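PDB 6BAF: photoreceptor-histidine kinase BphP from Stigmatella aurantiaca DW4/3-1, which senses light through a bound bilin chromophore and, as a phytochrome photoreceptor, probably relays the signal through a histidine kinase output to control cell development. Local coordinates for residues A[257-268]-A[290-301]; A[140-148]-A[171-179]. All coordinates share one frame; numbering follows the deposited sequence. Where two conformers were deposited one is given.

Interaction 1. Residues A[257-268]-A[290-301]. With BLR (3-[5-[(Z)-(4-ethenyl-3-methyl-5-oxidanylidene-pyrrol-2-ylidene)methyl]-2-[[5-[(Z)-(3-ethenyl-4-methyl-5-oxidanylidene-pyrrol-2-ylidene)methyl]-3-(3-hydroxy-3-oxopropyl)-4-methyl-1H-pyrrol-2-yl]methyl]-4-methyl-1H-pyrrol-3-yl]propanoic acid), chain B.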
loop_
_atom_site.group_PDB
_atom_site.type_symbol
_atom_site.label_atom_id
_atom_site.label_comp_id
_atom_site.label_asym_id
_atom_site.label_seq_id
_atom_site.Cartn_x
_atom_site.Cartn_y
_atom_site.Cartn_z
ATOM N N MET A 257 21.375 -2.106 1.693
ATOM C CA MET A 257 20.126 -1.768 2.360
ATOM C C MET A 257 19.700 -2.997 3.134
ATOM O O MET A 257 19.819 -4.106 2.613
ATOM C CB MET A 257 19.031 -1.350 1.343
ATOM C CG MET A 257 17.661 -1.033 1.973
ATOM S SD MET A 257 16.315 -0.621 0.762
ATOM C CE MET A 257 15.909 -2.277 0.190
ATOM N N SER A 258 19.241 -2.835 4.380
ATOM C CA SER A 258 18.685 -3.982 5.083
ATOM C C SER A 258 17.412 -3.574 5.814
ATOM O O SER A 258 17.154 -2.394 6.075
ATOM C CB SER A 258 19.694 -4.656 6.050
ATOM O OG SER A 258 20.278 -3.706 6.946
ATOM N N ILE A 259 16.605 -4.586 6.103
ATOM C CA ILE A 259 15.302 -4.451 6.723
ATOM C C ILE A 259 15.225 -5.494 7.820
ATOM O O ILE A 259 15.548 -6.665 7.591
ATOM C CB ILE A 259 14.173 -4.627 5.678
ATOM C CG1 ILE A 259 14.259 -3.475 4.681
ATOM C CG2 ILE A 259 12.784 -4.596 6.333
ATOM C CD1 ILE A 259 13.701 -3.835 3.318
ATOM N N SER A 260 14.789 -5.081 9.009
ATOM C CA SER A 260 14.699 -5.992 10.142
ATOM C C SER A 260 13.497 -6.911 10.001
ATOM O O SER A 260 12.408 -6.473 9.628
ATOM C CB SER A 260 14.567 -5.209 11.451
ATOM O OG SER A 260 15.566 -4.186 11.543
ATOM N N LEU A 261 13.677 -8.177 10.349
ATOM C CA LEU A 261 12.577 -9.110 10.463
ATOM C C LEU A 261 12.357 -9.346 11.937
ATOM O O LEU A 261 13.303 -9.675 12.661
ATOM C CB LEU A 261 12.887 -10.410 9.729
ATOM C CG LEU A 261 13.140 -10.196 8.238
ATOM C CD1 LEU A 261 13.546 -11.484 7.560
ATOM C CD2 LEU A 261 11.865 -9.613 7.541
ATOM N N MET A 262 11.125 -9.159 12.391
ATOM C CA MET A 262 10.803 -9.225 13.805
ATOM C C MET A 262 9.883 -10.404 14.075
ATOM O O MET A 262 9.022 -10.736 13.256
ATOM C CB MET A 262 10.145 -7.924 14.254
ATOM C CG MET A 262 11.025 -6.677 14.030
ATOM S SD MET A 262 12.460 -6.655 15.190
ATOM C CE MET A 262 11.603 -6.494 16.772
ATOM N N LYS A 263 10.079 -11.057 15.214
ATOM C CA LYS A 263 9.207 -12.153 15.620
ATOM C C LYS A 263 9.103 -12.140 17.133
ATOM O O LYS A 263 10.126 -12.229 17.821
ATOM C CB LYS A 263 9.720 -13.500 15.123
ATOM C CG LYS A 263 9.028 -14.667 15.832
ATOM C CD LYS A 263 9.257 -15.981 15.105
ATOM C CE LYS A 263 8.810 -17.187 15.934
ATOM N NZ LYS A 263 8.769 -18.381 15.029
ATOM N N ASP A 264 7.878 -12.002 17.642
ATOM C CA ASP A 264 7.639 -11.896 19.083
ATOM C C ASP A 264 8.421 -10.732 19.699
ATOM O O ASP A 264 8.988 -10.855 20.785
ATOM C CB ASP A 264 7.981 -13.207 19.815
ATOM C CG ASP A 264 7.149 -14.421 19.324
ATOM O OD1 ASP A 264 7.759 -15.510 19.095
ATOM O OD2 ASP A 264 5.899 -14.292 19.180
ATOM N N GLY A 265 8.472 -9.597 19.003
ATOM C CA GLY A 265 9.167 -8.436 19.552
ATOM C C GLY A 265 10.685 -8.530 19.584
ATOM O O GLY A 265 11.348 -7.680 20.192
ATOM N N LYS A 266 11.270 -9.506 18.913
ATOM C CA LYS A 266 12.703 -9.721 18.980
ATOM C C LYS A 266 13.231 -9.902 17.565
ATOM O O LYS A 266 12.522 -10.426 16.701
ATOM C CB LYS A 266 12.972 -10.928 19.902
ATOM C CG LYS A 266 14.203 -11.731 19.608
ATOM C CD LYS A 266 14.490 -12.725 20.754
ATOM C CE LYS A 266 15.298 -13.936 20.281
ATOM N NZ LYS A 266 14.653 -15.199 20.765
ATOM N N LEU A 267 14.452 -9.412 17.310
ATOM C CA LEU A 267 15.018 -9.462 15.968
ATOM C C LEU A 267 15.220 -10.907 15.558
ATOM O O LEU A 267 15.779 -11.702 16.311
ATOM C CB LEU A 267 16.341 -8.712 15.906
ATOM C CG LEU A 267 16.993 -8.441 14.564
ATOM C CD1 LEU A 267 16.099 -7.501 13.672
ATOM C CD2 LEU A 267 18.403 -7.798 14.815
ATOM N N TRP A 268 14.691 -11.262 14.391
ATOM C CA TRP A 268 14.696 -12.627 13.881
ATOM C C TRP A 268 15.691 -12.807 12.756
ATOM O O TRP A 268 16.266 -13.889 12.592
ATOM C CB TRP A 268 13.287 -12.978 13.363
ATOM C CG TRP A 268 13.066 -14.396 12.858
ATOM C CD1 TRP A 268 12.601 -15.477 13.585
ATOM C CD2 TRP A 268 13.306 -14.883 11.528
ATOM N NE1 TRP A 268 12.511 -16.583 12.766
ATOM C CE2 TRP A 268 12.925 -16.240 11.504
ATOM C CE3 TRP A 268 13.754 -14.286 10.343
ATOM C CZ2 TRP A 268 13.013 -17.010 10.357
ATOM C CZ3 TRP A 268 13.846 -15.046 9.223
ATOM C CH2 TRP A 268 13.461 -16.404 9.227
ATOM N N CYS A 290 9.379 -1.845 0.282
ATOM C CA CYS A 290 10.176 -2.967 0.776
ATOM C C CYS A 290 10.014 -3.131 2.267
ATOM O O CYS A 290 9.856 -4.258 2.760
ATOM C CB CYS A 290 11.638 -2.766 0.420
ATOM S SG CYS A 290 11.929 -2.996 -1.334
ATOM N N GLU A 291 10.033 -2.027 3.016
ATOM C CA GLU A 291 9.883 -2.153 4.459
ATOM C C GLU A 291 8.496 -2.678 4.804
ATOM O O GLU A 291 8.341 -3.468 5.744
ATOM C CB GLU A 291 10.211 -0.808 5.163
ATOM C CG GLU A 291 9.186 0.350 5.086
ATOM C CD GLU A 291 9.695 1.666 5.753
ATOM O OE1 GLU A 291 10.865 1.695 6.168
ATOM O OE2 GLU A 291 8.924 2.658 5.865
ATOM N N PHE A 292 7.475 -2.284 4.035
ATOM C CA PHE A 292 6.129 -2.815 4.253
ATOM C C PHE A 292 6.086 -4.325 4.025
ATOM O O PHE A 292 5.472 -5.070 4.804
ATOM C CB PHE A 292 5.154 -2.085 3.315
ATOM C CG PHE A 292 3.733 -2.441 3.548
ATOM C CD1 PHE A 292 3.191 -3.581 2.973
ATOM C CD2 PHE A 292 2.934 -1.666 4.393
ATOM C CE1 PHE A 292 1.865 -3.939 3.221
ATOM C CE2 PHE A 292 1.604 -2.019 4.628
ATOM C CZ PHE A 292 1.081 -3.156 4.049
ATOM N N LEU A 293 6.760 -4.807 2.972
ATOM C CA LEU A 293 6.842 -6.257 2.760
ATOM C C LEU A 293 7.601 -6.957 3.882
ATOM O O LEU A 293 7.244 -8.085 4.271
ATOM C CB LEU A 293 7.492 -6.544 1.406
ATOM C CG LEU A 293 6.527 -6.091 0.294
ATOM C CD1 LEU A 293 7.166 -6.237 -1.074
ATOM C CD2 LEU A 293 5.162 -6.834 0.406
ATOM N N GLY A 294 8.635 -6.306 4.439
ATOM C CA GLY A 294 9.286 -6.871 5.609
ATOM C C GLY A 294 8.353 -7.000 6.802
ATOM O O GLY A 294 8.380 -8.001 7.522
ATOM N N GLU A 295 7.521 -5.992 7.040
ATOM C CA GLU A 295 6.515 -6.143 8.095
ATOM C C GLU A 295 5.560 -7.291 7.807
ATOM O O GLU A 295 5.141 -8.007 8.728
ATOM C CB GLU A 295 5.721 -4.852 8.250
ATOM C CG GLU A 295 6.571 -3.690 8.734
ATOM C CD GLU A 295 5.742 -2.605 9.428
ATOM O OE1 GLU A 295 4.752 -2.944 10.177
ATOM O OE2 GLU A 295 6.128 -1.412 9.237
ATOM N N VAL A 296 5.134 -7.447 6.550
ATOM C CA VAL A 296 4.208 -8.546 6.265
ATOM C C VAL A 296 4.893 -9.869 6.546
ATOM O O VAL A 296 4.394 -10.692 7.322
ATOM C CB VAL A 296 3.686 -8.479 4.820
ATOM C CG1 VAL A 296 2.948 -9.797 4.489
ATOM C CG2 VAL A 296 2.789 -7.255 4.654
ATOM N N MET A 297 6.083 -10.064 5.965
ATOM C CA MET A 297 6.865 -11.267 6.280
ATOM C C MET A 297 7.051 -11.442 7.776
ATOM O O MET A 297 6.885 -12.551 8.302
ATOM C CB MET A 297 8.232 -11.228 5.602
ATOM C CG MET A 297 9.100 -12.418 6.062
ATOM S SD MET A 297 10.696 -12.467 5.227
ATOM C CE MET A 297 11.241 -14.138 5.724
ATOM N N SER A 298 7.351 -10.351 8.502
ATOM C CA SER A 298 7.512 -10.514 9.947
ATOM C C SER A 298 6.231 -11.035 10.584
ATOM O O SER A 298 6.280 -11.868 11.504
ATOM C CB SER A 298 7.949 -9.202 10.618
ATOM O OG SER A 298 9.230 -8.793 10.121
ATOM N N SER A 299 5.066 -10.557 10.111
ATOM C CA SER A 299 3.814 -10.949 10.761
ATOM C C SER A 299 3.459 -12.392 10.429
ATOM O O SER A 299 2.902 -13.093 11.279
ATOM C CB SER A 299 2.685 -9.983 10.376
ATOM O OG SER A 299 2.387 -10.093 8.982
ATOM N N LEU A 300 3.856 -12.875 9.243
ATOM C CA LEU A 300 3.710 -14.271 8.815
ATOM C C LEU A 300 4.700 -15.240 9.446
ATOM O O LEU A 300 4.572 -16.444 9.213
ATOM C CB LEU A 300 3.894 -14.395 7.312
ATOM C CG LEU A 300 2.836 -13.713 6.454
ATOM C CD1 LEU A 300 3.145 -13.956 4.983
ATOM C CD2 LEU A 300 1.451 -14.217 6.830
ATOM N N LEU A 301 5.728 -14.772 10.160
ATOM C CA LEU A 301 6.588 -15.707 10.890
ATOM C C LEU A 301 5.809 -16.201 12.111
ATOM O O LEU A 301 6.053 -15.749 13.239
ATOM C CB LEU A 301 7.925 -15.048 11.305
ATOM C CG LEU A 301 8.804 -14.494 10.169
ATOM C CD1 LEU A 301 9.955 -13.609 10.672
ATOM C CD2 LEU A 301 9.315 -15.583 9.223
HETATM C CHA BLR B . 26.106 -3.569 10.532
HETATM N NA BLR B . 26.743 -5.728 9.371
HETATM C C1A BLR B . 25.897 -4.706 9.567
HETATM C C2A BLR B . 24.771 -4.840 8.749
HETATM C C3A BLR B . 24.916 -5.986 8.052
HETATM C C4A BLR B . 26.154 -6.521 8.435
HETATM C CMA BLR B . 23.875 -6.548 7.038
HETATM C CAA BLR B . 23.600 -3.857 8.706
HETATM C CBA BLR B . 23.881 -2.623 7.809
HETATM C CGA BLR B . 23.744 -2.957 6.316
HETATM O O1A BLR B . 22.620 -3.383 5.921
HETATM O O2A BLR B . 24.716 -2.828 5.477
HETATM C CHB BLR B . 26.843 -7.799 8.006
HETATM N NB BLR B . 26.362 -7.792 5.534
HETATM C C1B BLR B . 26.696 -8.417 6.870
HETATM C C2B BLR B . 26.865 -9.870 6.625
HETATM C C3B BLR B . 26.647 -10.180 5.271
HETATM C C4B BLR B . 26.323 -8.935 4.520
HETATM C CMB BLR B . 27.207 -10.928 7.679
HETATM O OB BLR B . 26.097 -8.806 3.369
HETATM C CAB BLR B . 26.718 -11.618 4.730
HETATM C CBB BLR B . 26.375 -11.912 3.497
HETATM N NC BLR B . 31.110 -5.703 11.464
HETATM C C1C BLR B . 32.249 -6.707 11.422
HETATM C C2C BLR B . 33.098 -6.398 12.611
HETATM C C3C BLR B . 32.568 -5.323 13.371
HETATM C C4C BLR B . 31.323 -4.839 12.696
HETATM C CMC BLR B . 34.346 -7.191 12.937
HETATM O OC BLR B . 32.441 -7.547 10.611
HETATM C CAC BLR B . 33.177 -4.734 14.658
HETATM C CBC BLR B . 33.482 -5.506 15.717
HETATM C CHD BLR B . 30.574 -3.859 13.101
HETATM N ND BLR B . 28.417 -4.211 11.509
HETATM C C1D BLR B . 29.231 -3.497 12.518
HETATM C C2D BLR B . 28.570 -2.277 12.950
HETATM C C3D BLR B . 27.299 -2.214 12.239
HETATM C C4D BLR B . 27.152 -3.414 11.339
HETATM C CMD BLR B . 29.120 -1.285 13.983
HETATM C CAD BLR B . 26.274 -1.105 12.357
HETATM C CBD BLR B . 26.472 -0.142 11.197
HETATM C CGD BLR B . 25.491 0.959 11.552
HETATM O O1D BLR B . 24.244 0.687 11.611
HETATM O O2D BLR B . 25.949 2.099 11.871
#
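Ser298, on the last turns of helix 284-300, meets the backbone of Leu261 and Met262 where this helix packs against the central antiparallel sheet of the GAF domain. The strand 257-263 and helix 290-300 run nearly parallel, 26° between their directions and 7.0 Å apart at their axes. Ser298 OG takes the N-H of Met262 at 3.0 Å in an almost straight bond (166°) and gives its own proton to Gly294 O, one turn back, at 2.8 Å. That carbonyl also accepts Ser298 N, the two donors coming from opposite faces of its plane. With OG beside its own backbone N (chi1 -63°), the hydroxyl can bridge helix and strand at once, inside a buried contact. Gly294, with no side chain, lets Ile259 CG2 come to 4.2 Å from its CA. Farther toward the start of the helix segment, Ile259 CD1 presses on Cys290 CB, and the end of Met257 reaches the same carbon. Leu261 splits its two methyls, CD1 against Met297 SD and CD2 toward Gly294 O and Ser298 OG. Met297 stretches out fully to get there. The opposite face of the strand serves the chromophore: Ser258 OG donates to propionate oxygen O1A of BLR at 2.6 Å and is also hydrogen-bonded to Arg208. Glu295, on the outer side of the helix, forms a salt bridge with Arg134 of the second subunit. Beyond the helix, the extended chain of Lys263 crosses Leu301, its CD nearest to Leu301 O, while Leu301 CD1 makes a CH-pi contact over one face of Trp268, 3.9 Å from the centroid of the five-membered ring.

Interaction 2. Residues A[140-148]-A[171-179]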
loop_
_atom_site.group_PDB
_atom_site.type_symbol
_atom_site.label_atom_id
_atom_site.label_comp_id
_atom_site.label_asym_id
_atom_site.label_seq_id
_atom_site.Cartn_x
_atom_site.Cartn_y
_atom_site.Cartn_z
ATOM N N GLN A 140 10.596 -21.552 3.825
ATOM C CA GLN A 140 11.601 -21.402 2.781
ATOM C C GLN A 140 11.027 -20.750 1.526
ATOM O O GLN A 140 11.738 -20.004 0.832
ATOM C CB GLN A 140 12.220 -22.755 2.439
ATOM C CG GLN A 140 13.411 -22.629 1.512
ATOM C CD GLN A 140 14.586 -21.870 2.179
ATOM O OE1 GLN A 140 14.882 -22.053 3.391
ATOM N NE2 GLN A 140 15.251 -21.007 1.390
ATOM N N GLU A 141 9.753 -21.013 1.201
ATOM C CA GLU A 141 9.173 -20.357 0.028
ATOM C C GLU A 141 8.906 -18.885 0.317
ATOM O O GLU A 141 9.121 -18.032 -0.554
ATOM C CB GLU A 141 7.884 -21.067 -0.413
ATOM C CG GLU A 141 8.100 -22.508 -0.891
ATOM C CD GLU A 141 6.926 -23.073 -1.699
ATOM O OE1 GLU A 141 5.793 -22.549 -1.590
ATOM O OE2 GLU A 141 7.158 -24.032 -2.474
ATOM N N LEU A 142 8.412 -18.583 1.528
ATOM C CA LEU A 142 8.294 -17.203 1.989
ATOM C C LEU A 142 9.603 -16.442 1.780
ATOM O O LEU A 142 9.627 -15.388 1.129
ATOM C CB LEU A 142 7.916 -17.197 3.463
ATOM C CG LEU A 142 6.935 -16.176 4.019
ATOM C CD1 LEU A 142 7.323 -15.788 5.396
ATOM C CD2 LEU A 142 6.730 -14.972 3.118
ATOM N N CYS A 143 10.721 -16.998 2.289
ATOM C CA CYS A 143 12.020 -16.335 2.152
ATOM C C CYS A 143 12.370 -16.113 0.691
ATOM O O CYS A 143 12.784 -15.015 0.296
ATOM C CB CYS A 143 13.125 -17.153 2.865
ATOM S SG CYS A 143 12.833 -17.354 4.644
ATOM N N GLU A 144 12.184 -17.127 -0.146
ATOM C CA GLU A 144 12.555 -16.930 -1.549
ATOM C C GLU A 144 11.638 -15.920 -2.239
ATOM O O GLU A 144 12.095 -15.145 -3.095
ATOM C CB GLU A 144 12.547 -18.273 -2.303
ATOM C CG GLU A 144 13.917 -18.605 -3.020
ATOM C CD GLU A 144 14.152 -17.834 -4.348
ATOM O OE1 GLU A 144 13.130 -17.431 -4.988
ATOM O OE2 GLU A 144 15.351 -17.620 -4.744
ATOM N N ALA A 145 10.359 -15.888 -1.866
ATOM C CA ALA A 145 9.450 -14.904 -2.454
ATOM C C ALA A 145 9.891 -13.480 -2.104
ATOM O O ALA A 145 9.946 -12.602 -2.980
ATOM C CB ALA A 145 8.016 -15.187 -1.984
ATOM N N VAL A 146 10.241 -13.249 -0.833
ATOM C CA VAL A 146 10.605 -11.906 -0.354
ATOM C C VAL A 146 11.848 -11.399 -1.065
ATOM O O VAL A 146 11.926 -10.258 -1.534
ATOM C CB VAL A 146 10.828 -11.935 1.168
ATOM C CG1 VAL A 146 11.521 -10.652 1.630
ATOM C CG2 VAL A 146 9.516 -12.170 1.900
ATOM N N VAL A 147 12.835 -12.260 -1.177
ATOM C CA VAL A 147 14.124 -11.873 -1.729
ATOM C C VAL A 147 14.006 -11.594 -3.235
ATOM O O VAL A 147 14.540 -10.592 -3.749
ATOM C CB VAL A 147 15.080 -13.020 -1.312
ATOM C CG1 VAL A 147 15.531 -13.981 -2.412
ATOM C CG2 VAL A 147 16.105 -12.583 -0.296
ATOM N N GLN A 148 13.224 -12.408 -3.957
ATOM C CA GLN A 148 12.944 -12.102 -5.364
ATOM C C GLN A 148 12.150 -10.806 -5.501
ATOM O O GLN A 148 12.449 -9.970 -6.359
ATOM C CB GLN A 148 12.153 -13.245 -6.025
ATOM C CG GLN A 148 12.899 -14.563 -6.179
ATOM C CD GLN A 148 13.908 -14.566 -7.342
ATOM O OE1 GLN A 148 14.315 -13.503 -7.866
ATOM N NE2 GLN A 148 14.363 -15.775 -7.711
ATOM N N SER A 171 22.875 -16.933 9.392
ATOM C CA SER A 171 22.908 -17.836 8.257
ATOM C C SER A 171 22.198 -17.206 7.073
ATOM O O SER A 171 21.101 -16.655 7.242
ATOM C CB SER A 171 22.199 -19.137 8.574
ATOM O OG SER A 171 22.903 -19.808 9.582
ATOM N N VAL A 172 22.795 -17.331 5.884
ATOM C CA VAL A 172 22.163 -16.924 4.629
ATOM C C VAL A 172 21.246 -18.062 4.193
ATOM O O VAL A 172 21.697 -19.051 3.595
ATOM C CB VAL A 172 23.184 -16.593 3.554
ATOM C CG1 VAL A 172 22.458 -16.128 2.285
ATOM C CG2 VAL A 172 24.163 -15.525 4.068
ATOM N N ILE A 173 19.954 -17.944 4.508
ATOM C CA ILE A 173 19.012 -19.026 4.216
ATOM C C ILE A 173 18.249 -18.847 2.896
ATOM O O ILE A 173 17.586 -19.792 2.455
ATOM C CB ILE A 173 18.015 -19.206 5.370
ATOM C CG1 ILE A 173 17.046 -18.011 5.434
ATOM C CG2 ILE A 173 18.749 -19.439 6.690
ATOM C CD1 ILE A 173 15.937 -18.198 6.532
ATOM N N ALA A 174 18.311 -17.689 2.257
ATOM C CA ALA A 174 17.709 -17.527 0.932
ATOM C C ALA A 174 18.435 -16.413 0.212
ATOM O O ALA A 174 18.911 -15.455 0.836
ATOM C CB ALA A 174 16.204 -17.207 0.987
ATOM N N GLU A 175 18.546 -16.548 -1.100
ATOM C CA GLU A 175 19.280 -15.554 -1.865
ATOM C C GLU A 175 18.709 -15.406 -3.269
ATOM O O GLU A 175 18.499 -16.406 -3.954
ATOM C CB GLU A 175 20.745 -15.957 -1.956
ATOM C CG GLU A 175 21.614 -15.076 -2.818
ATOM C CD GLU A 175 23.101 -15.511 -2.680
ATOM O OE1 GLU A 175 23.379 -16.733 -2.794
ATOM O OE2 GLU A 175 23.986 -14.654 -2.423
ATOM N N ALA A 176 18.555 -14.163 -3.722
ATOM C CA ALA A 176 18.352 -13.847 -5.120
ATOM C C ALA A 176 19.447 -12.904 -5.563
ATOM O O ALA A 176 19.774 -11.946 -4.854
ATOM C CB ALA A 176 16.964 -13.209 -5.341
ATOM N N ARG A 177 19.980 -13.133 -6.754
ATOM C CA ARG A 177 21.208 -12.478 -7.169
ATOM C C ARG A 177 21.276 -12.354 -8.680
ATOM O O ARG A 177 20.854 -13.254 -9.404
ATOM C CB ARG A 177 22.444 -13.261 -6.684
ATOM C CG ARG A 177 22.220 -14.769 -6.617
ATOM C CD ARG A 177 23.486 -15.576 -6.233
ATOM N NE ARG A 177 24.446 -15.427 -7.293
ATOM C CZ ARG A 177 24.884 -16.398 -8.087
ATOM N NH1 ARG A 177 24.494 -17.658 -7.925
ATOM N NH2 ARG A 177 25.738 -16.071 -9.042
ATOM N N ASP A 178 21.802 -11.228 -9.138
ATOM C CA ASP A 178 22.409 -11.154 -10.452
ATOM C C ASP A 178 23.553 -12.164 -10.539
ATOM O O ASP A 178 24.098 -12.593 -9.518
ATOM C CB ASP A 178 22.936 -9.744 -10.691
ATOM C CG ASP A 178 23.193 -9.462 -12.156
ATOM O OD1 ASP A 178 22.198 -9.230 -12.890
ATOM O OD2 ASP A 178 24.383 -9.472 -12.567
ATOM N N ALA A 179 23.937 -12.539 -11.774
ATOM C CA ALA A 179 25.012 -13.523 -11.943
ATOM C C ALA A 179 26.391 -12.925 -11.669
ATOM O O ALA A 179 27.334 -13.668 -11.381
ATOM C CB ALA A 179 24.971 -14.131 -13.343
HETATM O O HOH W 1 17.484 -18.945 -2.446
#
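The GAF domain sheet is also covered by helix 139-154, and here that helix lies along strand 170-177, near one side of the sheet. Helix 140-148 and strand 171-177 run 28° apart in direction, with 7.3 Å between their axes. The side chains that the strand points at the helix are small, Ala174 and Ala176. Ala174 CB meets Cys143 CB at 3.6 Å, and Ala176 CB lies 3.4 Å from Val147 CG1. That spacing is shorter than ordinary carbon packing, but the Val147 side chain is modelled unstaggered (chi1 107°), so the tightness is doubtful. The same CG1 sits over the peptide joining Glu175 to Ala176. Cys143 turns its sulfur to the Ile173 side, where it touches CD1 at the tip of that side chain.

One direct hydrogen bond ties the exposed start of the contact. Gln140 NE2 donates to Ile173 O at 2.8 Å, nearly straight at 170°, with the oxygen lying in the plane of the amide. CG lies anti to the backbone N, and a bend at chi2 swings the amide toward the strand. Glu144 approaches by way of water: the water accepts from Glu175 N at 2.9 Å and donates weakly to Glu144 OE2. Gln148 rests OE1 near Ala176 CB, while its NE2 bonds weakly to Glu144 OE1. Glu175 itself points away from the helix, its carboxylate held by the backbone N-H groups of Tyr184 and Leu185. Cys143 and Ile173 also reach Ile161 of the adjacent strand 158-164, while Leu142 packs on helix 284-300, which lies beside this helix.

Interactions 1 and 2 set two neighbouring helices of the GAF domain, 284-300 and 139-154, on one sheet; the centres of the two contacts lie about 14 Å apart. Met297 is the main joint between them: its SD lies 3.5 Å from Val146 CG2 and its CE 3.7 Å from Cys143 SG. A second bridge runs along the sheet, where Trp268 CH2 meets Ile173 CD1 at 4.1 Å. The apolar packing of the two contacts runs together through these side chains. Their relation to the chromophore differs. Interaction 1 reaches the bilin pocket through Ser258, whereas in interaction 2 the side chain of Glu175 comes to about 7 Å from BLR.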